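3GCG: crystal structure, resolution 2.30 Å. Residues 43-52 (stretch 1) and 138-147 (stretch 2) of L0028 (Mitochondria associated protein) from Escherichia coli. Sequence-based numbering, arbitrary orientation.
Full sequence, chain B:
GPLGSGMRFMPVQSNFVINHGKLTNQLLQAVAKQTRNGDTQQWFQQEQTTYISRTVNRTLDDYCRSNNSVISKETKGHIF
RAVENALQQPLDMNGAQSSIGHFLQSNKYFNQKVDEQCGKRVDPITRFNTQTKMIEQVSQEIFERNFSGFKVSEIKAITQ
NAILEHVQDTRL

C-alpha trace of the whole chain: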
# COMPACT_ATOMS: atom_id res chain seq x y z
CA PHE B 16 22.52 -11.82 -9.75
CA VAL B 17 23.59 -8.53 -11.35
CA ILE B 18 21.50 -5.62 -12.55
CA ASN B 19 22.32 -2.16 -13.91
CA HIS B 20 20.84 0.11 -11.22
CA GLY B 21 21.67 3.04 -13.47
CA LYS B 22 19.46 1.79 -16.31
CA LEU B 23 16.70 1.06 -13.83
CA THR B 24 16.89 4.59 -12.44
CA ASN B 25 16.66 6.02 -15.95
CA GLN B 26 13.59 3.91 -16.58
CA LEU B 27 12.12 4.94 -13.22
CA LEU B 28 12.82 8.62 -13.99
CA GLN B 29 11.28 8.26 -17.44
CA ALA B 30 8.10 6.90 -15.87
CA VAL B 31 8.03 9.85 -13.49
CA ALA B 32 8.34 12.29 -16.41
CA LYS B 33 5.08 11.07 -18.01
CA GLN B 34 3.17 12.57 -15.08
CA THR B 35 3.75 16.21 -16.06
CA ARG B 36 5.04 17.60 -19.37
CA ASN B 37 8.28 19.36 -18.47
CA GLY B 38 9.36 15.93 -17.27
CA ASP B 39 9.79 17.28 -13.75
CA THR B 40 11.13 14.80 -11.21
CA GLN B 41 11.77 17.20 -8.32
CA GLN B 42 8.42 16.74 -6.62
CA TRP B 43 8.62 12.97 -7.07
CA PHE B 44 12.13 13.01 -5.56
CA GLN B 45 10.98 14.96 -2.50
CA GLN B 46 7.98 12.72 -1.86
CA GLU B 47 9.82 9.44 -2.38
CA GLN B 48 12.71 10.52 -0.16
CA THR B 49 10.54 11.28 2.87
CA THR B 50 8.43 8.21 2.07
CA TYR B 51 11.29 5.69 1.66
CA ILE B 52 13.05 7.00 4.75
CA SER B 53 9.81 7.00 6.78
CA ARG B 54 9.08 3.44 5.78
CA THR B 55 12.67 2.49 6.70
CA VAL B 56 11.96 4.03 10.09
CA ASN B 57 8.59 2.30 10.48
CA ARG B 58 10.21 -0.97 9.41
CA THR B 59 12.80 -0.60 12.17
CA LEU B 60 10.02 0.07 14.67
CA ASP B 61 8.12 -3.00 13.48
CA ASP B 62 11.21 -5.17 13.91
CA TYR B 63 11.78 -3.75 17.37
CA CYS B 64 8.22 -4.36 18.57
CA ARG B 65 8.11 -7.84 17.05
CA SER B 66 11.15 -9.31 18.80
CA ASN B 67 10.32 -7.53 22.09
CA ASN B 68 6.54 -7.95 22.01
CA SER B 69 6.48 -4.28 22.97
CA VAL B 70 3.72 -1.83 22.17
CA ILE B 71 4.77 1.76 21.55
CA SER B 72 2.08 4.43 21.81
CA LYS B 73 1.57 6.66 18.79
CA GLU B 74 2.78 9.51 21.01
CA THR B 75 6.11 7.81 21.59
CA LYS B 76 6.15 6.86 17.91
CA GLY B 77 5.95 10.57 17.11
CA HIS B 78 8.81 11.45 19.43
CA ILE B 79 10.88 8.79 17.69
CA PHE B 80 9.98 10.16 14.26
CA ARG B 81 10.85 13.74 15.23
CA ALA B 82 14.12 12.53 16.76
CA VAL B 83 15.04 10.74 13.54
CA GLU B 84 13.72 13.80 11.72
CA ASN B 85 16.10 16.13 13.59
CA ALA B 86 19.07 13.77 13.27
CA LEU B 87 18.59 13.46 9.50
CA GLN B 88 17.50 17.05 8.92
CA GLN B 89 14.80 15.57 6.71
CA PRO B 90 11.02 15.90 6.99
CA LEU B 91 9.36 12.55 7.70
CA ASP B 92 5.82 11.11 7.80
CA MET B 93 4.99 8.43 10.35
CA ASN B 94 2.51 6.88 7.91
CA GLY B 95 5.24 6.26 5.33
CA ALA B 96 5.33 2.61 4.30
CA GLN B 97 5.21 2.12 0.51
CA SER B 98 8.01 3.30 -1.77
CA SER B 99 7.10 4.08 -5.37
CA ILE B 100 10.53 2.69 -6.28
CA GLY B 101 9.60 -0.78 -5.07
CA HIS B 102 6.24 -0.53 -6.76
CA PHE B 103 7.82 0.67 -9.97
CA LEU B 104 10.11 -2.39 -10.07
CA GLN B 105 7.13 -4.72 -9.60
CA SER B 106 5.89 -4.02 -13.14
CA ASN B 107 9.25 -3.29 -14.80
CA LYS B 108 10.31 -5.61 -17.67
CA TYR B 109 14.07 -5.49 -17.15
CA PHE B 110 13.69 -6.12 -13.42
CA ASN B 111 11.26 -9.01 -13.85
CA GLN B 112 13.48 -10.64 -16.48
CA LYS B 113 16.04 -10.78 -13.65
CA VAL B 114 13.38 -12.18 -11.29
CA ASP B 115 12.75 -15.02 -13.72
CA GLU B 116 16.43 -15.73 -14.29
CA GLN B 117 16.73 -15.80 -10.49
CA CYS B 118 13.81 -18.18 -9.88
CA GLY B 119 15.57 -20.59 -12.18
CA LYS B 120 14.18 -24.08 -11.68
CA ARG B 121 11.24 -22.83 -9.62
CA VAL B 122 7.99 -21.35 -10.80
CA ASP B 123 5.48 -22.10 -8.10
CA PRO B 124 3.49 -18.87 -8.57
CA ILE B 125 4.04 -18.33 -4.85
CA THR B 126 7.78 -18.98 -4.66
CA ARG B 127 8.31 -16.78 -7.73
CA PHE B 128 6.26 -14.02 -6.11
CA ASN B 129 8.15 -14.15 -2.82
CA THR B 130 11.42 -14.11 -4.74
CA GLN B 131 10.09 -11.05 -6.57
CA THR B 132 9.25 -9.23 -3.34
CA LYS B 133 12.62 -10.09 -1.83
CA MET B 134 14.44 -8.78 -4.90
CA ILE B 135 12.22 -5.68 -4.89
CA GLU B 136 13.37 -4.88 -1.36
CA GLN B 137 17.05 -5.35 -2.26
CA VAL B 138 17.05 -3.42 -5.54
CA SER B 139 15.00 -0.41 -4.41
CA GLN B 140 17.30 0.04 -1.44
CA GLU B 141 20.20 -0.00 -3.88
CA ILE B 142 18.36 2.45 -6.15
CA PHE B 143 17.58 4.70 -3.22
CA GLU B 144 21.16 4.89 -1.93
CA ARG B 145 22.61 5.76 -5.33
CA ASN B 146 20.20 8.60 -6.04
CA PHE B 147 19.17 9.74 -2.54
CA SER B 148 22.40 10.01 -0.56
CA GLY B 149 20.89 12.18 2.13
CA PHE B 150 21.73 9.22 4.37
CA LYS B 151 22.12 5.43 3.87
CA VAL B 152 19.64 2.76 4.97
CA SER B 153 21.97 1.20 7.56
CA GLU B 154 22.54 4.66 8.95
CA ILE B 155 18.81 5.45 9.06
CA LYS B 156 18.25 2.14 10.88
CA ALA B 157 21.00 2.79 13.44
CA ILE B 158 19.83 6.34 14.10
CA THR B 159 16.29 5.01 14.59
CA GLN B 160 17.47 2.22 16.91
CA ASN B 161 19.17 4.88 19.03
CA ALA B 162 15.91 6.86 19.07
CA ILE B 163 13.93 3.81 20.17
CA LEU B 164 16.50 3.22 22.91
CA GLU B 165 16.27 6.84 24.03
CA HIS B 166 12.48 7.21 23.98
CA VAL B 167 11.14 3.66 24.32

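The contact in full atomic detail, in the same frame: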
# COMPACT_ATOMS: atom_id res chain seq x y z
N TRP B 43 8.55 14.41 -7.30
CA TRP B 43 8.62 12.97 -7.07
C TRP B 43 9.78 12.65 -6.13
O TRP B 43 9.63 11.87 -5.19
CB TRP B 43 8.83 12.22 -8.39
CG TRP B 43 9.14 10.77 -8.15
CD1 TRP B 43 8.24 9.78 -7.85
CD2 TRP B 43 10.44 10.18 -8.04
NE1 TRP B 43 8.91 8.61 -7.57
CE2 TRP B 43 10.25 8.82 -7.68
CE3 TRP B 43 11.75 10.66 -8.23
CZ2 TRP B 43 11.32 7.95 -7.49
CZ3 TRP B 43 12.81 9.78 -8.04
CH2 TRP B 43 12.59 8.44 -7.68
N PHE B 44 10.94 13.25 -6.39
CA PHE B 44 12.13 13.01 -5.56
C PHE B 44 11.87 13.35 -4.10
O PHE B 44 12.20 12.56 -3.21
CB PHE B 44 13.32 13.84 -6.07
CG PHE B 44 14.62 13.54 -5.38
CD1 PHE B 44 15.38 12.43 -5.74
CD2 PHE B 44 15.07 14.35 -4.33
CE1 PHE B 44 16.58 12.13 -5.08
CE2 PHE B 44 16.27 14.06 -3.65
CZ PHE B 44 17.03 12.95 -4.02
N GLN B 45 11.29 14.52 -3.85
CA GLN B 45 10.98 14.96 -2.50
C GLN B 45 10.05 13.99 -1.78
O GLN B 45 10.32 13.57 -0.65
CB GLN B 45 10.34 16.36 -2.53
CG GLN B 45 11.31 17.51 -2.79
CD GLN B 45 10.63 18.88 -2.77
OE1 GLN B 45 9.99 19.26 -1.79
NE2 GLN B 45 10.79 19.63 -3.85
N GLN B 46 8.96 13.63 -2.44
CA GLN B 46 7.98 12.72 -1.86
C GLN B 46 8.53 11.33 -1.58
O GLN B 46 8.32 10.78 -0.50
CB GLN B 46 6.77 12.60 -2.79
CG GLN B 46 6.19 13.93 -3.19
CD GLN B 46 4.79 13.81 -3.75
OE1 GLN B 46 4.40 12.74 -4.24
NE2 GLN B 46 4.03 14.90 -3.69
N GLU B 47 9.24 10.76 -2.55
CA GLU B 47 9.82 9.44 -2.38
C GLU B 47 10.84 9.42 -1.26
O GLU B 47 10.86 8.50 -0.44
CB GLU B 47 10.47 8.97 -3.69
CG GLU B 47 11.17 7.63 -3.56
CD GLU B 47 10.21 6.50 -3.27
OE1 GLU B 47 10.68 5.45 -2.77
OE2 GLU B 47 9.00 6.64 -3.55
N GLN B 48 11.70 10.44 -1.21
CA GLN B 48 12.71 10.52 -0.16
C GLN B 48 12.12 10.45 1.25
O GLN B 48 12.56 9.64 2.07
CB GLN B 48 13.53 11.80 -0.30
CG GLN B 48 14.76 11.85 0.60
CD GLN B 48 15.72 12.97 0.22
OE1 GLN B 48 15.34 14.14 0.14
NE2 GLN B 48 16.98 12.60 -0.02
N THR B 49 11.13 11.30 1.54
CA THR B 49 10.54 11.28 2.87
C THR B 49 9.73 10.00 3.08
O THR B 49 9.60 9.51 4.19
CB THR B 49 9.64 12.53 3.14
OG1 THR B 49 8.26 12.16 3.19
CG2 THR B 49 9.85 13.58 2.09
N THR B 50 9.21 9.44 1.99
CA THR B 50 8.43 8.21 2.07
C THR B 50 9.31 6.98 2.32
O THR B 50 9.02 6.19 3.22
CB THR B 50 7.60 7.98 0.79
OG1 THR B 50 6.55 8.96 0.73
CG2 THR B 50 6.98 6.59 0.79
N TYR B 51 10.36 6.83 1.53
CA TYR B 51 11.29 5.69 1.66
C TYR B 51 11.97 5.69 3.02
O TYR B 51 12.13 4.64 3.65
CB TYR B 51 12.36 5.73 0.57
CG TYR B 51 13.22 4.48 0.57
CD1 TYR B 51 12.88 3.37 -0.20
CD2 TYR B 51 14.33 4.39 1.41
CE1 TYR B 51 13.62 2.20 -0.13
CE2 TYR B 51 15.07 3.21 1.50
CZ TYR B 51 14.71 2.12 0.73
OH TYR B 51 15.43 0.95 0.83
N ILE B 52 12.39 6.86 3.47
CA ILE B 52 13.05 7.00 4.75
C ILE B 52 12.08 6.72 5.90
O ILE B 52 12.45 6.06 6.87
CB ILE B 52 13.62 8.42 4.92
CG1 ILE B 52 14.73 8.65 3.89
CG2 ILE B 52 14.16 8.61 6.34
CD1 ILE B 52 15.22 10.10 3.85
N VAL B 138 16.76 -4.35 -4.46
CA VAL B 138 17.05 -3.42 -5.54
C VAL B 138 16.59 -1.97 -5.32
O VAL B 138 17.27 -1.03 -5.74
CB VAL B 138 16.48 -3.95 -6.88
CG1 VAL B 138 16.92 -3.08 -8.03
CG2 VAL B 138 16.97 -5.38 -7.11
N SER B 139 15.45 -1.78 -4.66
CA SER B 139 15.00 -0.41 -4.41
C SER B 139 15.92 0.24 -3.39
O SER B 139 16.21 1.43 -3.49
CB SER B 139 13.55 -0.38 -3.92
OG SER B 139 13.40 -1.09 -2.71
N GLN B 140 16.40 -0.53 -2.42
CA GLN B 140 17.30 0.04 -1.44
C GLN B 140 18.56 0.50 -2.16
O GLN B 140 19.11 1.56 -1.87
CB GLN B 140 17.68 -0.98 -0.36
CG GLN B 140 18.69 -0.44 0.64
CD GLN B 140 19.12 -1.47 1.66
OE1 GLN B 140 18.30 -1.97 2.43
NE2 GLN B 140 20.40 -1.78 1.68
N GLU B 141 19.01 -0.32 -3.10
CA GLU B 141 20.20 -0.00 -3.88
C GLU B 141 19.93 1.23 -4.75
O GLU B 141 20.79 2.09 -4.89
CB GLU B 141 20.61 -1.22 -4.72
CG GLU B 141 20.88 -2.47 -3.88
CD GLU B 141 21.32 -3.69 -4.69
OE1 GLU B 141 20.61 -4.08 -5.65
OE2 GLU B 141 22.37 -4.28 -4.36
N ILE B 142 18.72 1.32 -5.30
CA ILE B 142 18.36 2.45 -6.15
C ILE B 142 18.23 3.72 -5.33
O ILE B 142 18.57 4.81 -5.80
CB ILE B 142 17.03 2.20 -6.88
CG1 ILE B 142 17.27 1.21 -8.03
CG2 ILE B 142 16.46 3.51 -7.42
CD1 ILE B 142 16.04 0.92 -8.86
N PHE B 143 17.74 3.57 -4.11
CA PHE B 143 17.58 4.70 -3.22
C PHE B 143 18.93 5.30 -2.82
O PHE B 143 19.13 6.51 -2.90
CB PHE B 143 16.83 4.26 -1.95
CG PHE B 143 16.78 5.32 -0.88
CD1 PHE B 143 15.96 6.44 -1.04
CD2 PHE B 143 17.56 5.21 0.26
CE1 PHE B 143 15.92 7.44 -0.06
CE2 PHE B 143 17.53 6.20 1.25
CZ PHE B 143 16.70 7.32 1.09
N GLU B 144 19.84 4.44 -2.37
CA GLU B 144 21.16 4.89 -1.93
C GLU B 144 22.06 5.49 -3.00
O GLU B 144 23.00 6.21 -2.68
CB GLU B 144 21.88 3.74 -1.23
CG GLU B 144 21.10 3.17 -0.06
CD GLU B 144 21.86 2.12 0.71
OE1 GLU B 144 22.54 1.28 0.08
OE2 GLU B 144 21.77 2.12 1.96
N ARG B 145 21.78 5.21 -4.27
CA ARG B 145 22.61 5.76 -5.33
C ARG B 145 22.08 7.10 -5.83
O ARG B 145 22.83 7.90 -6.40
CB ARG B 145 22.70 4.78 -6.49
CG ARG B 145 23.21 3.42 -6.06
CD ARG B 145 23.70 2.62 -7.25
NE ARG B 145 24.32 1.37 -6.82
CZ ARG B 145 25.00 0.57 -7.63
NH1 ARG B 145 25.15 0.88 -8.91
NH2 ARG B 145 25.52 -0.56 -7.16
N ASN B 146 20.81 7.36 -5.58
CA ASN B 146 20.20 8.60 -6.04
C ASN B 146 19.70 9.50 -4.91
O ASN B 146 19.38 10.66 -5.14
CB ASN B 146 19.04 8.26 -6.99
CG ASN B 146 19.51 7.47 -8.21
OD1 ASN B 146 19.78 8.04 -9.26
ND2 ASN B 146 19.61 6.16 -8.06
N PHE B 147 19.65 8.97 -3.69
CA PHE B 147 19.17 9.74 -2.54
C PHE B 147 20.17 9.73 -1.39
O PHE B 147 19.80 9.43 -0.25
CB PHE B 147 17.85 9.17 -2.00
CG PHE B 147 16.72 9.17 -2.98
CD1 PHE B 147 16.77 8.39 -4.14
CD2 PHE B 147 15.56 9.89 -2.72
CE1 PHE B 147 15.70 8.35 -5.01
CE2 PHE B 147 14.48 9.86 -3.59
CZ PHE B 147 14.55 9.09 -4.74
O HOH W 1 13.96 -1.15 -0.05

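Two segments distant in sequence meet here through aromatic side chains, in a largely apolar contact that has no direct hydrogen bond between the stretches and a single water linking them at one end. It illustrates a general principle: large flat rings can bridge helices whose axes stay well apart. The axes of helix 43-52 and the helix beginning stretch 2 stay 11.7 Å apart at closest, a gap filled largely by side chains; their N-to-C directions differ by 125°. Each helix is held by its own backbone hydrogen bonds, and no hydrogen bond crosses directly between them.

Two offset stacks carry most of the packing. Tyr51 and Phe143 both direct their CA-to-CB bonds toward the opposite stretch, and their rings lie nearly parallel, with planes at 20° and Tyr51 CE2 3.4 Å from Phe143 CD2. The offset lets ring carbons and hydrogens sit over a neighbouring pi cloud; Phe143 CB also lies over the tyrosine face in a CH-pi contact. Ile52 adds an aliphatic neighbour, its CG1 3.7 Å from Phe143 CZ.

The second stack involves Phe147, in the loop or turn after the helix, where the backbones come closer: Gln48 CA and Phe147 CA are 6.9 Å apart. The CA-to-CB bond of Phe147 points sideways, but its ring reaches across to Phe44, with planes at 17° and Phe44 CE1 3.4 Å from Phe147 CD2. Around the rim of the Phe147 ring, Trp43 CH2 approaches Phe147 CZ at 3.6 Å and Gln48 CB approaches Phe147 CD2 at 3.7 Å; the glutamine thus contributes aliphatic surface. The carbonyl Asn146 O meets the edge of the Phe44 ring, 3.2 Å from Phe44 CE1, where the slightly positive ring hydrogens suit an oxygen.

Polar chemistry enters at the tyrosine hydroxyl. A water lies 2.7 Å from Tyr51 OH and donates to Ser139 OG, also at 2.7 Å, joining the stretches without direct bonding.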